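Local coordinates for hypothetical protein PA3499 (Pseudomonas aeruginosa, PDB 2IG8) that is of unknown function but belongs to the YjgF-like family and assembles as a trimer, at residues Val85-Asp90 / Glu123-Ile128. Sequence-based numbering, arbitrary orientation.
Sequences VTRIAD and ELLVEI
Leu125 O is the polar atom on which this contact turns. Thr86 N donates to it at 3.1 Å, standing above the carbonyl plane, 44° out of it. A water is hydrogen-bonded to Leu125 O at 2.8 Å, and Val85 CA adds a CA-H...O contact to the same oxygen at 3.3 Å. That water also accepts from Arg87 N and lies 2.6 Å from Asp90 OD2, so one molecule links the residue just before strand 126-133 to the turn that follows strand 78-85. Asp90 OD2 is itself shared: Arg87 approaches side-on, NE at 2.8 Å and NH2 at 3.0 Å both pointing to this one oxygen, which sits in the guanidinium plane. The backbone bond from Asp90 N to Arg87 O closes the same turn. With its rotation fixed by the carboxylate, the guanidinium presents a face to Leu125, whose CD2 rests 3.5 Å above the plane, displaced from the centre of the group toward its edge. The other methyl, CD1, meets Arg87 NH2. A chi1 of -67° sets Leu125 CG anti to its carbonyl carbon, which brings the isobutyl group to the guanidinium, where CD2 also touches Thr86 OG1 at 3.4 Å. Toward the sheet, Val85 and Val126 form an antiparallel non-hydrogen-bonded pair, Val85 CG1 and Val126 CG2 meeting on the same face. Gln56 of helix 53-70 receives a bond from Leu125 N, while Ala53 of that helix touches both Leu125 and Asp90. The example illustrates how two neighbouring antiparallel strands of a YjgF-like sheet are joined where their regular pairing ends: a carbonyl and a carboxylate oxygen share one water, and the ion pair, probably polarising that water, holds a flat surface against which a leucine packs.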
loop_
_atom_site.group_PDB
_atom_site.type_symbol
_atom_site.label_atom_id
_atom_site.label_comp_id
_atom_site.label_asym_id
_atom_site.label_seq_id
_atom_site.Cartn_x
_atom_site.Cartn_y
_atom_site.Cartn_z
ATOM N N VAL B 85 5.166 -11.185 -3.075
ATOM C CA VAL B 85 5.626 -12.537 -3.356
ATOM C C VAL B 85 6.855 -12.855 -2.524
ATOM O O VAL B 85 7.638 -11.971 -2.162
ATOM C CB VAL B 85 5.938 -12.748 -4.884
ATOM C CG1 VAL B 85 4.696 -12.526 -5.728
ATOM C CG2 VAL B 85 7.151 -11.860 -5.362
ATOM N N THR B 86 7.041 -14.128 -2.189
ATOM C CA THR B 86 8.252 -14.523 -1.500
ATOM C C THR B 86 9.427 -14.767 -2.443
ATOM O O THR B 86 10.568 -14.784 -2.000
ATOM C CB THR B 86 8.029 -15.785 -0.636
ATOM O OG1 THR B 86 7.530 -16.831 -1.469
ATOM C CG2 THR B 86 7.048 -15.478 0.501
ATOM N N ARG B 87 9.134 -14.965 -3.728
ATOM C CA ARG B 87 10.132 -15.229 -4.757
ATOM C C ARG B 87 9.820 -14.362 -5.964
ATOM O O ARG B 87 8.817 -14.585 -6.675
ATOM C CB ARG B 87 10.142 -16.719 -5.173
ATOM C CG ARG B 87 10.252 -17.670 -4.002
ATOM C CD ARG B 87 10.332 -19.138 -4.443
ATOM N NE ARG B 87 9.158 -19.516 -5.202
ATOM C CZ ARG B 87 8.830 -20.764 -5.532
ATOM N NH1 ARG B 87 9.566 -21.794 -5.166
ATOM N NH2 ARG B 87 7.751 -20.966 -6.253
ATOM N N ILE B 88 10.691 -13.399 -6.254
ATOM C CA ILE B 88 10.459 -12.500 -7.372
ATOM C C ILE B 88 10.366 -13.231 -8.715
ATOM O O ILE B 88 9.665 -12.765 -9.612
ATOM C CB ILE B 88 11.503 -11.364 -7.471
ATOM C CG1 ILE B 88 10.968 -10.187 -8.300
ATOM C CG2 ILE B 88 12.876 -11.877 -7.955
ATOM C CD1 ILE B 88 9.876 -9.389 -7.619
ATOM N N ALA B 89 11.018 -14.388 -8.816
ATOM C CA ALA B 89 10.932 -15.244 -10.001
ATOM C C ALA B 89 9.500 -15.639 -10.309
ATOM O O ALA B 89 9.221 -15.983 -11.429
ATOM C CB ALA B 89 11.768 -16.508 -9.824
ATOM N N ASP B 90 8.612 -15.580 -9.327
ATOM C CA ASP B 90 7.207 -15.985 -9.511
ATOM C C ASP B 90 6.335 -14.892 -10.142
ATOM O O ASP B 90 5.130 -15.076 -10.318
ATOM C CB ASP B 90 6.599 -16.413 -8.154
ATOM C CG ASP B 90 7.165 -17.741 -7.641
ATOM O OD1 ASP B 90 7.708 -18.512 -8.453
ATOM O OD2 ASP B 90 7.093 -18.020 -6.422
ATOM N N GLU B 123 3.865 -21.875 4.103
ATOM C CA GLU B 123 3.509 -22.460 2.795
ATOM C C GLU B 123 3.195 -21.402 1.729
ATOM O O GLU B 123 3.105 -21.729 0.530
ATOM C CB GLU B 123 2.306 -23.395 2.929
ATOM C CG GLU B 123 2.512 -24.546 3.896
ATOM C CD GLU B 123 2.100 -24.245 5.334
ATOM O OE1 GLU B 123 1.959 -23.068 5.734
ATOM O OE2 GLU B 123 1.907 -25.231 6.070
ATOM N N LEU B 124 3.009 -20.148 2.156
ATOM C CA LEU B 124 2.584 -19.070 1.264
ATOM C C LEU B 124 3.700 -18.577 0.333
ATOM O O LEU B 124 4.865 -18.404 0.746
ATOM C CB LEU B 124 2.035 -17.887 2.067
ATOM C CG LEU B 124 0.816 -18.148 2.966
ATOM C CD1 LEU B 124 0.368 -16.819 3.641
ATOM C CD2 LEU B 124 -0.328 -18.816 2.195
ATOM N N LEU B 125 3.327 -18.355 -0.923
ATOM C CA LEU B 125 4.178 -17.736 -1.937
ATOM C C LEU B 125 3.691 -16.332 -2.329
ATOM O O LEU B 125 4.431 -15.597 -2.964
ATOM C CB LEU B 125 4.197 -18.594 -3.214
ATOM C CG LEU B 125 4.870 -19.954 -3.110
ATOM C CD1 LEU B 125 4.605 -20.803 -4.405
ATOM C CD2 LEU B 125 6.346 -19.748 -2.809
ATOM N N VAL B 126 2.447 -15.986 -1.977
ATOM C CA VAL B 126 1.850 -14.715 -2.405
ATOM C C VAL B 126 0.739 -14.242 -1.472
ATOM O O VAL B 126 0.008 -15.036 -0.862
ATOM C CB VAL B 126 1.364 -14.790 -3.898
ATOM C CG1 VAL B 126 0.210 -15.812 -4.062
ATOM C CG2 VAL B 126 0.923 -13.410 -4.438
ATOM N N GLU B 127 0.650 -12.919 -1.336
ATOM C CA GLU B 127 -0.452 -12.262 -0.673
ATOM C C GLU B 127 -0.823 -11.059 -1.546
ATOM O O GLU B 127 0.056 -10.397 -2.096
ATOM C CB GLU B 127 -0.051 -11.823 0.741
ATOM C CG GLU B 127 -1.119 -11.033 1.455
ATOM C CD GLU B 127 -1.071 -11.156 2.987
ATOM O OE1 GLU B 127 -0.223 -11.882 3.542
ATOM O OE2 GLU B 127 -1.919 -10.525 3.632
ATOM N N ILE B 128 -2.120 -10.824 -1.700
ATOM C CA ILE B 128 -2.580 -9.707 -2.497
ATOM C C ILE B 128 -3.492 -8.796 -1.699
ATOM O O ILE B 128 -4.449 -9.252 -1.046
ATOM C CB ILE B 128 -3.277 -10.174 -3.782
ATOM C CG1 ILE B 128 -2.307 -11.015 -4.635
ATOM C CG2 ILE B 128 -3.834 -8.949 -4.530
ATOM C CD1 ILE B 128 -2.906 -11.633 -5.952
HETATM O O HOH W 1 6.593 -16.179 -4.705
#